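Local atomic coordinates of mandelate racemase/muconate lactonizing enzyme, C-terminal domain protein (Paracoccus denitrificans, PDB entry 4DWD), a protein that binds magnesium and, as a member of the mandelate racemase/muconate lactonizing branch of the enolase superfamily, is probably a hydro-lyase. Residues 60-65 with 76-81; 161-166 with 175-180; 309-314 with 347-352; 331-334 with 340-343. All coordinates share one frame; numbering follows the deposited sequence.

Contact 1 of 4, residues 60-65 with 76-81; sequences APFLEG and DRMMHR
Phe62 lies against three side chains of the next helix, Arg77, Met78 and Arg81, where helices 49-63 and 71-81 of the enolase-type N-terminal domain pack side by side. With CG anti to the backbone N (chi1 172°), the ring reaches across to Met78 and the arginines. The buried selenomethionine Met78 runs past Phe62 in the opposite sense, and its chain folds at chi2, which brings SE within 3.5 Å of Phe62 CD2. This is a Met-aromatic contact, the selenium lying 4.2 Å from the centroid of the Phe62 ring and 39° off the normal. The two arginines approach the ring from the same side as the selenium, at different atoms. Arg77 crosses it at about a right angle and touches with its aliphatic part, CD being 3.7 Å from Phe62 CZ, and that ring atom sits near the guanidinium plane, at its edge. Arg81 instead offers a guanidinium face to Phe62 CD1, the two planes 59° apart. An alanine in place of Phe62 is likely to leave the Met78 selenium without its aromatic neighbour and both arginine chains freer to move. Phe62 also rests on Leu74 and Met78 on Leu95, while Arg77 packs on Thr168 of the second subunit and Trp122 of the third. Within helix 71-81, His80 ND1 donates to Asp76 O at 3.0 Å, the oxygen lying in the imidazole plane.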
loop_
_atom_site.group_PDB
_atom_site.type_symbol
_atom_site.label_atom_id
_atom_site.label_comp_id
_atom_site.label_asym_id
_atom_site.label_seq_id
_atom_site.Cartn_x
_atom_site.Cartn_y
_atom_site.Cartn_z
ATOM N N ALA B 60 -4.366 45.302 1.570
ATOM C CA ALA B 60 -4.538 46.571 2.281
ATOM C C ALA B 60 -5.954 47.169 2.178
ATOM O O ALA B 60 -6.529 47.514 3.210
ATOM C CB ALA B 60 -3.478 47.578 1.852
ATOM N N PRO B 61 -6.525 47.283 0.952
ATOM C CA PRO B 61 -7.858 47.900 0.876
ATOM C C PRO B 61 -8.909 47.112 1.648
ATOM O O PRO B 61 -9.881 47.689 2.125
ATOM C CB PRO B 61 -8.188 47.883 -0.625
ATOM C CG PRO B 61 -6.884 47.726 -1.319
ATOM C CD PRO B 61 -5.975 46.982 -0.387
ATOM N N PHE B 62 -8.710 45.805 1.785
ATOM C CA PHE B 62 -9.653 44.963 2.510
ATOM C C PHE B 62 -9.500 45.077 4.028
ATOM O O PHE B 62 -10.487 45.087 4.754
ATOM C CB PHE B 62 -9.513 43.506 2.066
ATOM C CG PHE B 62 -10.307 42.545 2.899
ATOM C CD1 PHE B 62 -11.682 42.411 2.708
ATOM C CD2 PHE B 62 -9.686 41.778 3.891
ATOM C CE1 PHE B 62 -12.423 41.529 3.481
ATOM C CE2 PHE B 62 -10.423 40.888 4.661
ATOM C CZ PHE B 62 -11.793 40.770 4.460
ATOM N N LEU B 63 -8.261 45.154 4.508
ATOM C CA LEU B 63 -8.012 45.236 5.946
ATOM C C LEU B 63 -8.340 46.581 6.570
ATOM O O LEU B 63 -8.701 46.648 7.737
ATOM C CB LEU B 63 -6.551 44.919 6.252
ATOM C CG LEU B 63 -6.064 43.508 5.951
ATOM C CD1 LEU B 63 -4.592 43.416 6.333
ATOM C CD2 LEU B 63 -6.888 42.492 6.731
ATOM N N GLU B 64 -8.174 47.651 5.799
ATOM C CA GLU B 64 -8.380 48.995 6.343
ATOM C C GLU B 64 -9.855 49.142 6.742
ATOM O O GLU B 64 -10.745 48.834 5.951
ATOM C CB GLU B 64 -7.857 50.067 5.369
ATOM C CG GLU B 64 -6.320 50.096 5.340
ATOM C CD GLU B 64 -5.714 50.899 4.198
ATOM O OE1 GLU B 64 -6.469 51.398 3.337
ATOM O OE2 GLU B 64 -4.468 51.036 4.166
ATOM N N GLY B 65 -10.092 49.545 7.991
ATOM C CA GLY B 65 -11.437 49.679 8.563
ATOM C C GLY B 65 -11.927 48.463 9.335
ATOM O O GLY B 65 -13.002 48.489 9.942
ATOM N N ASP B 76 -7.863 34.566 6.435
ATOM C CA ASP B 76 -8.332 33.362 5.748
ATOM C C ASP B 76 -9.312 33.722 4.635
ATOM O O ASP B 76 -9.316 33.070 3.582
ATOM C CB ASP B 76 -8.933 32.338 6.727
ATOM C CG ASP B 76 -7.892 31.735 7.655
ATOM O OD1 ASP B 76 -6.682 32.041 7.509
ATOM O OD2 ASP B 76 -8.291 30.944 8.532
ATOM N N ARG B 77 -10.127 34.765 4.843
ATOM C CA ARG B 77 -10.934 35.287 3.733
ATOM C C ARG B 77 -10.021 35.755 2.598
ATOM O O ARG B 77 -10.266 35.442 1.440
ATOM C CB ARG B 77 -11.881 36.409 4.164
ATOM C CG ARG B 77 -12.914 36.746 3.096
ATOM C CD ARG B 77 -13.882 37.833 3.534
ATOM N NE ARG B 77 -14.469 37.582 4.852
ATOM C CZ ARG B 77 -15.498 36.772 5.100
ATOM N NH1 ARG B 77 -15.942 36.645 6.345
ATOM N NH2 ARG B 77 -16.084 36.086 4.121
HETATM N N MSE B 78 -8.954 36.481 2.937
HETATM C CA MSE B 78 -8.023 36.980 1.917
HETATM C C MSE B 78 -7.340 35.839 1.203
HETATM O O MSE B 78 -7.141 35.890 -0.011
HETATM C CB MSE B 78 -6.946 37.895 2.497
HETATM C CG MSE B 78 -7.398 39.319 2.764
HETATM SE SE MSE B 78 -8.078 40.220 1.154
HETATM C CE MSE B 78 -6.950 39.614 -0.303
HETATM N N MSE B 79 -6.970 34.791 1.931
HETATM C CA MSE B 79 -6.336 33.635 1.268
HETATM C C MSE B 79 -7.259 33.129 0.216
HETATM O O MSE B 79 -6.823 32.797 -0.879
HETATM C CB MSE B 79 -5.912 32.451 2.195
HETATM C CG MSE B 79 -6.484 30.985 1.956
HETATM SE SE MSE B 79 -6.063 30.198 0.174
HETATM C CE MSE B 79 -7.788 29.404 -0.326
ATOM N N HIS B 80 -8.544 33.063 0.497
ATOM C CA HIS B 80 -9.444 32.543 -0.512
ATOM C C HIS B 80 -9.665 33.488 -1.671
ATOM O O HIS B 80 -9.808 33.043 -2.805
ATOM C CB HIS B 80 -10.694 31.955 0.146
ATOM C CG HIS B 80 -10.407 30.635 0.852
ATOM N ND1 HIS B 80 -9.783 30.580 2.047
ATOM C CD2 HIS B 80 -10.587 29.306 0.446
ATOM C CE1 HIS B 80 -9.600 29.293 2.409
ATOM N NE2 HIS B 80 -10.083 28.512 1.428
ATOM N N ARG B 81 -9.640 34.793 -1.414
ATOM C CA ARG B 81 -9.671 35.790 -2.505
ATOM C C ARG B 81 -8.428 35.690 -3.393
ATOM O O ARG B 81 -8.494 35.926 -4.607
ATOM C CB ARG B 81 -9.763 37.217 -1.955
ATOM C CG ARG B 81 -11.000 37.479 -1.114
ATOM C CD ARG B 81 -11.695 38.791 -1.441
ATOM N NE ARG B 81 -10.796 39.932 -1.575
ATOM C CZ ARG B 81 -11.153 41.195 -1.343
ATOM N NH1 ARG B 81 -10.271 42.175 -1.497
ATOM N NH2 ARG B 81 -12.387 41.481 -0.942
#

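Contact 2 of 4, residues 161-166 with 175-180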
loop_
_atom_site.group_PDB
_atom_site.type_symbol
_atom_site.label_atom_id
_atom_site.label_comp_id
_atom_site.label_asym_id
_atom_site.label_seq_id
_atom_site.Cartn_x
_atom_site.Cartn_y
_atom_site.Cartn_z
ATOM N N ILE B 161 25.958 23.858 7.631
ATOM C CA ILE B 161 26.644 24.351 6.431
ATOM C C ILE B 161 25.730 24.171 5.217
ATOM O O ILE B 161 25.240 23.069 4.946
ATOM C CB ILE B 161 28.036 23.699 6.224
ATOM C CG1 ILE B 161 27.973 22.159 6.365
ATOM C CG2 ILE B 161 29.002 24.295 7.241
ATOM C CD1 ILE B 161 29.292 21.451 6.070
ATOM N N ARG B 162 25.482 25.270 4.511
ATOM C CA ARG B 162 24.542 25.271 3.378
ATOM C C ARG B 162 25.292 25.525 2.090
ATOM O O ARG B 162 26.293 26.246 2.077
ATOM C CB ARG B 162 23.463 26.354 3.544
ATOM C CG ARG B 162 22.966 26.573 4.966
ATOM C CD ARG B 162 21.661 27.376 5.001
ATOM N NE ARG B 162 21.768 28.577 4.174
ATOM C CZ ARG B 162 22.282 29.738 4.581
ATOM N NH1 ARG B 162 22.709 29.895 5.833
ATOM N NH2 ARG B 162 22.363 30.749 3.729
ATOM N N TRP B 163 24.788 24.962 0.998
ATOM C CA TRP B 163 25.495 25.016 -0.271
ATOM C C TRP B 163 25.178 26.194 -1.115
ATOM O O TRP B 163 26.090 26.840 -1.647
ATOM C CB TRP B 163 25.347 23.691 -1.023
ATOM C CG TRP B 163 26.639 22.942 -0.918
ATOM C CD1 TRP B 163 27.486 22.568 -1.954
ATOM C CD2 TRP B 163 27.334 22.549 0.311
ATOM N NE1 TRP B 163 28.612 21.965 -1.466
ATOM C CE2 TRP B 163 28.587 21.927 -0.111
ATOM C CE3 TRP B 163 27.049 22.641 1.678
ATOM C CZ2 TRP B 163 29.496 21.407 0.808
ATOM C CZ3 TRP B 163 27.967 22.120 2.591
ATOM C CH2 TRP B 163 29.174 21.528 2.166
ATOM N N ASP B 164 23.891 26.491 -1.244
ATOM C CA ASP B 164 23.425 27.584 -2.093
ATOM C C ASP B 164 24.048 27.571 -3.493
ATOM O O ASP B 164 24.533 28.598 -3.982
ATOM C CB ASP B 164 23.648 28.927 -1.393
ATOM C CG ASP B 164 22.866 29.025 -0.113
ATOM O OD1 ASP B 164 21.627 28.878 -0.189
ATOM O OD2 ASP B 164 23.485 29.206 0.958
ATOM N N GLY B 165 24.013 26.406 -4.137
ATOM C CA GLY B 165 24.485 26.276 -5.516
ATOM C C GLY B 165 23.419 26.649 -6.542
ATOM O O GLY B 165 22.329 27.103 -6.193
ATOM N N ASP B 166 23.734 26.442 -7.815
ATOM C CA ASP B 166 22.832 26.776 -8.915
ATOM C C ASP B 166 21.891 25.601 -9.178
ATOM O O ASP B 166 22.351 24.514 -9.545
ATOM C CB ASP B 166 23.677 27.086 -10.152
ATOM C CG ASP B 166 22.847 27.415 -11.384
ATOM O OD1 ASP B 166 21.643 27.083 -11.440
ATOM O OD2 ASP B 166 23.417 28.013 -12.318
ATOM N N PRO B 175 32.212 14.481 -4.478
ATOM C CA PRO B 175 33.442 14.266 -3.698
ATOM C C PRO B 175 33.906 15.521 -2.942
ATOM O O PRO B 175 34.299 15.429 -1.774
ATOM C CB PRO B 175 34.471 13.861 -4.766
ATOM C CG PRO B 175 33.661 13.292 -5.874
ATOM C CD PRO B 175 32.400 14.112 -5.896
ATOM N N GLY B 176 33.833 16.678 -3.591
ATOM C CA GLY B 176 34.225 17.936 -2.959
ATOM C C GLY B 176 33.295 18.305 -1.814
ATOM O O GLY B 176 33.729 18.823 -0.783
ATOM N N ASP B 177 32.006 18.010 -1.984
ATOM C CA ASP B 177 31.029 18.317 -0.944
ATOM C C ASP B 177 31.319 17.492 0.311
ATOM O O ASP B 177 31.292 18.004 1.432
ATOM C CB ASP B 177 29.604 18.015 -1.432
ATOM C CG ASP B 177 29.162 18.908 -2.576
ATOM O OD1 ASP B 177 29.842 19.906 -2.900
ATOM O OD2 ASP B 177 28.104 18.585 -3.155
ATOM N N ILE B 178 31.632 16.215 0.095
ATOM C CA ILE B 178 31.944 15.317 1.197
ATOM C C ILE B 178 33.235 15.774 1.878
ATOM O O ILE B 178 33.322 15.780 3.115
ATOM C CB ILE B 178 32.025 13.856 0.708
ATOM C CG1 ILE B 178 30.622 13.384 0.296
ATOM C CG2 ILE B 178 32.606 12.937 1.773
ATOM C CD1 ILE B 178 30.590 12.108 -0.524
ATOM N N ALA B 179 34.228 16.169 1.076
ATOM C CA ALA B 179 35.494 16.696 1.633
ATOM C C ALA B 179 35.279 17.917 2.532
ATOM O O ALA B 179 35.926 18.056 3.576
ATOM C CB ALA B 179 36.506 16.992 0.525
ATOM N N LYS B 180 34.350 18.791 2.144
ATOM C CA LYS B 180 34.034 19.979 2.934
ATOM C C LYS B 180 33.340 19.540 4.223
ATOM O O LYS B 180 33.657 20.025 5.310
ATOM C CB LYS B 180 33.148 20.930 2.131
ATOM C CG LYS B 180 33.919 21.642 1.025
ATOM C CD LYS B 180 33.000 22.305 0.014
ATOM C CE LYS B 180 33.834 23.080 -0.994
ATOM N NZ LYS B 180 32.983 23.605 -2.098
#
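Trp163 meets Asp177 and Lys180 inside a beta-alpha-beta unit of the TIM-barrel-like domain, formed by strand 158-162, helix 174-188 and strand 194-197. The indole follows directly on the end of the first strand and reaches to the helix. Its NE1 donates to Asp177 OD1 over 2.8 Å, but the N-H points well off the oxygen (138°), which makes the bond weak despite its length. The oxygen sits at the ring edge, near its plane, whereas the carboxylate as a whole is turned 73° against the indole. On the six-membered ring, Trp163 CZ2 packs on the aliphatic chain of Lys180, 3.7 Å from its CD, and CH2 lies 4.0 Å from Lys180 CB. That chain is extended beyond CG, so its methylenes serve the indole while the ammonium is carried past it.

In the next shell, the polar ends have partners of their own. Asp177 OD2 is bonded to Tyr202 OH, which helps to hold the carboxylate, and Lys180 NZ bonds to Arg138 O and Asn135 O, a buried amine thus satisfied by backbone carbonyls. Phe196 stacks on the indole. It comes from the strand that ends at Asp197, which binds calcium in a crystal structure of this protein, though none is bound at this site in this chain. The side chains of Asp197 and Trp163 are about 6 Å apart, so the contact lies close to that site. On the side of the backbone away from the helix, Arg162 at the strand end and Asp164 form a salt bridge, Arg162 NH2 to Asp164 OD2 3.4 Å.

Contact 3 of 4, residues 309-314 with 347-352; sequences NIHVLS and FALGDA
Leu349, just past strand 346-348, drives its forked end into helix 304-314, where the side chains of Ile310 and His311 receive CD1, and Ser314 together with the Ile310 carbonyl receives CD2. CG is anti to the backbone N (chi1 180°), and this sets both methyls against the helix. CD1 lies over one face of the His311 imidazole as a CH-pi contact, 3.9 Å from the ring centroid and 17° off its normal. The same methyl meets Ile310 CD1 at 3.8 Å, the two side chains running alongside one another in opposite senses. The second branch, CD2, rests on Ser314 CB at 3.6 Å. Ser314 OG turns back to donate to His311 O at 2.8 Å, leaving its methylene to the leucine. A glycine at Ser314 would probably leave CD2 without its nearest support and His311 O without the hydroxyl. Leu349 also touches Tyr115 and Ile310 leans on Val323; the packing joins helix 304-314 to the segment after strand 346-348 in the barrel domain. With His311 NE2 bonded to Leu355 O and the serine hydroxyl engaged, Leu349 meets satisfied polar atoms, ring face and aliphatic carbon, and the buried join probably relies on shape and dispersion.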
loop_
_atom_site.group_PDB
_atom_site.type_symbol
_atom_site.label_atom_id
_atom_site.label_comp_id
_atom_site.label_asym_id
_atom_site.label_seq_id
_atom_site.Cartn_x
_atom_site.Cartn_y
_atom_site.Cartn_z
ATOM N N ASN B 309 9.443 34.268 14.796
ATOM C CA ASN B 309 9.947 32.902 14.920
ATOM C C ASN B 309 10.212 32.513 16.373
ATOM O O ASN B 309 9.767 31.449 16.816
ATOM C CB ASN B 309 11.211 32.743 14.060
ATOM C CG ASN B 309 11.622 31.290 13.842
ATOM O OD1 ASN B 309 10.795 30.432 13.550
ATOM N ND2 ASN B 309 12.923 31.021 13.951
ATOM N N ILE B 310 10.920 33.367 17.119
ATOM C CA ILE B 310 11.213 33.011 18.521
ATOM C C ILE B 310 9.986 33.051 19.455
ATOM O O ILE B 310 9.898 32.254 20.383
ATOM C CB ILE B 310 12.440 33.750 19.115
ATOM C CG1 ILE B 310 12.181 35.260 19.235
ATOM C CG2 ILE B 310 13.706 33.416 18.312
ATOM C CD1 ILE B 310 13.270 35.998 19.994
ATOM N N HIS B 311 9.014 33.929 19.207
ATOM C CA HIS B 311 7.769 33.831 19.984
ATOM C C HIS B 311 7.123 32.479 19.784
ATOM O O HIS B 311 6.714 31.827 20.747
ATOM C CB HIS B 311 6.795 34.951 19.645
ATOM C CG HIS B 311 7.110 36.260 20.337
ATOM N ND1 HIS B 311 6.646 36.554 21.571
ATOM C CD2 HIS B 311 7.868 37.355 19.925
ATOM C CE1 HIS B 311 7.082 37.781 21.933
ATOM N NE2 HIS B 311 7.831 38.270 20.924
ATOM N N VAL B 312 7.008 32.042 18.534
ATOM C CA VAL B 312 6.416 30.728 18.265
ATOM C C VAL B 312 7.259 29.602 18.856
ATOM O O VAL B 312 6.735 28.715 19.504
ATOM C CB VAL B 312 6.177 30.512 16.753
ATOM C CG1 VAL B 312 5.903 29.045 16.421
ATOM C CG2 VAL B 312 5.033 31.395 16.268
ATOM N N LEU B 313 8.571 29.643 18.653
ATOM C CA LEU B 313 9.411 28.544 19.165
ATOM C C LEU B 313 9.485 28.453 20.691
ATOM O O LEU B 313 9.709 27.372 21.238
ATOM C CB LEU B 313 10.803 28.571 18.529
ATOM C CG LEU B 313 10.740 28.128 17.056
ATOM C CD1 LEU B 313 12.057 28.402 16.349
ATOM C CD2 LEU B 313 10.358 26.654 16.930
ATOM N N SER B 314 9.265 29.578 21.376
ATOM C CA SER B 314 9.221 29.557 22.834
ATOM C C SER B 314 8.077 28.675 23.337
ATOM O O SER B 314 8.151 28.160 24.467
ATOM C CB SER B 314 9.103 30.978 23.407
ATOM O OG SER B 314 7.790 31.503 23.276
ATOM N N PHE B 347 19.308 33.144 22.324
ATOM C CA PHE B 347 18.492 34.347 22.116
ATOM C C PHE B 347 17.657 34.572 23.364
ATOM O O PHE B 347 16.954 33.663 23.816
ATOM C CB PHE B 347 17.567 34.168 20.914
ATOM C CG PHE B 347 18.295 34.012 19.612
ATOM C CD1 PHE B 347 19.075 35.050 19.113
ATOM C CD2 PHE B 347 18.189 32.834 18.874
ATOM C CE1 PHE B 347 19.760 34.913 17.913
ATOM C CE2 PHE B 347 18.856 32.694 17.659
ATOM C CZ PHE B 347 19.646 33.736 17.178
ATOM N N ALA B 348 17.745 35.775 23.921
ATOM C CA ALA B 348 16.938 36.139 25.088
ATOM C C ALA B 348 15.637 36.791 24.649
ATOM O O ALA B 348 15.640 37.899 24.101
ATOM C CB ALA B 348 17.723 37.069 26.012
ATOM N N LEU B 349 14.529 36.097 24.892
ATOM C CA LEU B 349 13.204 36.620 24.568
ATOM C C LEU B 349 12.663 37.444 25.737
ATOM O O LEU B 349 12.476 36.926 26.833
ATOM C CB LEU B 349 12.257 35.459 24.236
ATOM C CG LEU B 349 10.799 35.752 23.871
ATOM C CD1 LEU B 349 10.707 36.739 22.722
ATOM C CD2 LEU B 349 10.140 34.440 23.502
ATOM N N GLY B 350 12.437 38.731 25.488
ATOM C CA GLY B 350 11.952 39.657 26.511
ATOM C C GLY B 350 10.438 39.695 26.604
ATOM O O GLY B 350 9.744 39.020 25.841
ATOM N N ASP B 351 9.922 40.503 27.528
ATOM C CA ASP B 351 8.482 40.509 27.817
ATOM C C ASP B 351 7.710 41.753 27.330
ATOM O O ASP B 351 6.584 42.000 27.776
ATOM C CB ASP B 351 8.227 40.241 29.316
ATOM C CG ASP B 351 8.751 41.356 30.227
ATOM O OD1 ASP B 351 9.309 42.356 29.733
ATOM O OD2 ASP B 351 8.588 41.230 31.460
ATOM N N ALA B 352 8.294 42.520 26.411
ATOM C CA ALA B 352 7.605 43.681 25.831
ATOM C C ALA B 352 6.342 43.241 25.091
ATOM O O ALA B 352 6.315 42.153 24.496
ATOM C CB ALA B 352 8.525 44.451 24.894
#

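Contact 4 of 4, residues 331-334 with 340-343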
loop_
_atom_site.group_PDB
_atom_site.type_symbol
_atom_site.label_atom_id
_atom_site.label_comp_id
_atom_site.label_asym_id
_atom_site.label_seq_id
_atom_site.Cartn_x
_atom_site.Cartn_y
_atom_site.Cartn_z
ATOM N N ARG B 331 23.032 42.861 9.363
ATOM C CA ARG B 331 22.211 43.773 8.557
ATOM C C ARG B 331 20.900 44.162 9.247
ATOM O O ARG B 331 20.180 45.031 8.762
ATOM C CB ARG B 331 21.937 43.206 7.153
ATOM C CG ARG B 331 20.840 42.149 7.105
ATOM C CD ARG B 331 20.737 41.494 5.728
ATOM N NE ARG B 331 19.657 40.502 5.643
ATOM C CZ ARG B 331 19.705 39.275 6.155
ATOM N NH1 ARG B 331 20.775 38.872 6.828
ATOM N NH2 ARG B 331 18.666 38.446 6.006
ATOM N N GLY B 332 20.599 43.521 10.376
ATOM C CA GLY B 332 19.465 43.937 11.204
ATOM C C GLY B 332 19.571 45.391 11.642
ATOM O O GLY B 332 18.559 46.075 11.802
ATOM N N ARG B 333 20.804 45.860 11.833
ATOM C CA ARG B 333 21.069 47.260 12.127
ATOM C C ARG B 333 21.398 47.999 10.814
ATOM O O ARG B 333 21.979 47.404 9.900
ATOM C CB ARG B 333 22.240 47.363 13.112
ATOM C CG ARG B 333 21.986 46.675 14.444
ATOM C CD ARG B 333 23.192 46.785 15.363
ATOM N NE ARG B 333 23.014 46.003 16.591
ATOM C CZ ARG B 333 22.480 46.477 17.716
ATOM N NH1 ARG B 333 22.065 47.737 17.785
ATOM N NH2 ARG B 333 22.360 45.693 18.775
ATOM N N PRO B 334 21.065 49.303 10.719
ATOM C CA PRO B 334 20.521 50.171 11.763
ATOM C C PRO B 334 18.999 50.306 11.770
ATOM O O PRO B 334 18.463 51.069 12.585
ATOM C CB PRO B 334 21.148 51.520 11.423
ATOM C CG PRO B 334 21.211 51.516 9.934
ATOM C CD PRO B 334 21.430 50.077 9.515
ATOM N N ALA B 340 18.314 40.262 15.967
ATOM C CA ALA B 340 18.914 39.018 16.443
ATOM C C ALA B 340 20.402 39.167 16.748
ATOM O O ALA B 340 21.178 39.621 15.910
ATOM C CB ALA B 340 18.713 37.920 15.409
ATOM N N GLU B 341 20.787 38.765 17.954
ATOM C CA GLU B 341 22.184 38.851 18.400
ATOM C C GLU B 341 22.339 37.898 19.574
ATOM O O GLU B 341 21.848 38.177 20.669
ATOM C CB GLU B 341 22.533 40.285 18.800
ATOM C CG GLU B 341 23.962 40.522 19.268
ATOM C CD GLU B 341 24.255 42.002 19.447
ATOM O OE1 GLU B 341 23.481 42.836 18.922
ATOM O OE2 GLU B 341 25.251 42.339 20.116
ATOM N N PRO B 342 23.008 36.756 19.349
ATOM C CA PRO B 342 23.073 35.764 20.420
ATOM C C PRO B 342 23.955 36.224 21.587
ATOM O O PRO B 342 24.908 36.976 21.381
ATOM C CB PRO B 342 23.690 34.546 19.728
ATOM C CG PRO B 342 24.497 35.111 18.609
ATOM C CD PRO B 342 23.789 36.356 18.160
ATOM N N VAL B 343 23.606 35.786 22.794
ATOM C CA VAL B 343 24.399 36.022 23.999
ATOM C C VAL B 343 24.614 34.656 24.639
ATOM O O VAL B 343 23.646 33.946 24.922
ATOM C CB VAL B 343 23.657 36.960 24.978
ATOM C CG1 VAL B 343 24.406 37.077 26.300
ATOM C CG2 VAL B 343 23.457 38.335 24.358
HETATM O O HOH W 1 23.300 43.142 15.615
#
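Glu341 OE1 accepts a hydrogen bond from Arg333 NH2 in a salt bridge 3.1 Å long, the shortest bond between the two arms of the long loop that links strands 323-325 and 346-348 in the barrel domain. The N-H points almost straight at the oxygen, at 171°. OE1 receives it on its syn lone pair, the side of the other carboxylate oxygen, and lies in the guanidinium plane, at its edge. The two flat groups nevertheless stand 76° apart, and a single N-O pair carries the bridge instead of the two-fold, side-by-side pairing that a carboxylate and guanidinium can make. A water closes the arrangement: it accepts from Arg333 NE at 3.0 Å and gives a weak bond to Glu341 OE1 at 3.3 Å. NH2 thus reaches OE1 directly and NE only through the water, whose hold on OE1 is slight.

Both chains are long and stretched, the arginine from CG to NE and the glutamate beyond CG with CG anti to the backbone N (chi1 -179°), and they cross at about a right angle. Arg333 also packs on Pro339 and Glu341 on Trp329, within the same loop. Both partners are exposed, so solvent probably screens the attraction. At the far side of Arg333, the peptide bond between it and Pro334 is cis.

Overall arrangement
Along the chain the order is contact 1, contact 2 and then contact 3, with contact 4 nested inside the loop that contact 3 closes. Contact 1 belongs to the N-terminal domain; the other three lie in the barrel domain. Contacts 1 and 2 lie on opposite sides of the chain's centre, their own centres 42 Å apart. Contacts 2 and 3 reach the same mixed sheet through strands 158-162 and 346-348, with centres 32 Å apart. Contacts 3 and 4 are neighbours, 14 Å between centres, and touch where Phe347 CE1 lies 4.0 Å from Glu341 N. Contact 1 thus joins two N-terminal helices, contacts 2 and 3 join barrel strands to helices, and contact 4 spans one loop.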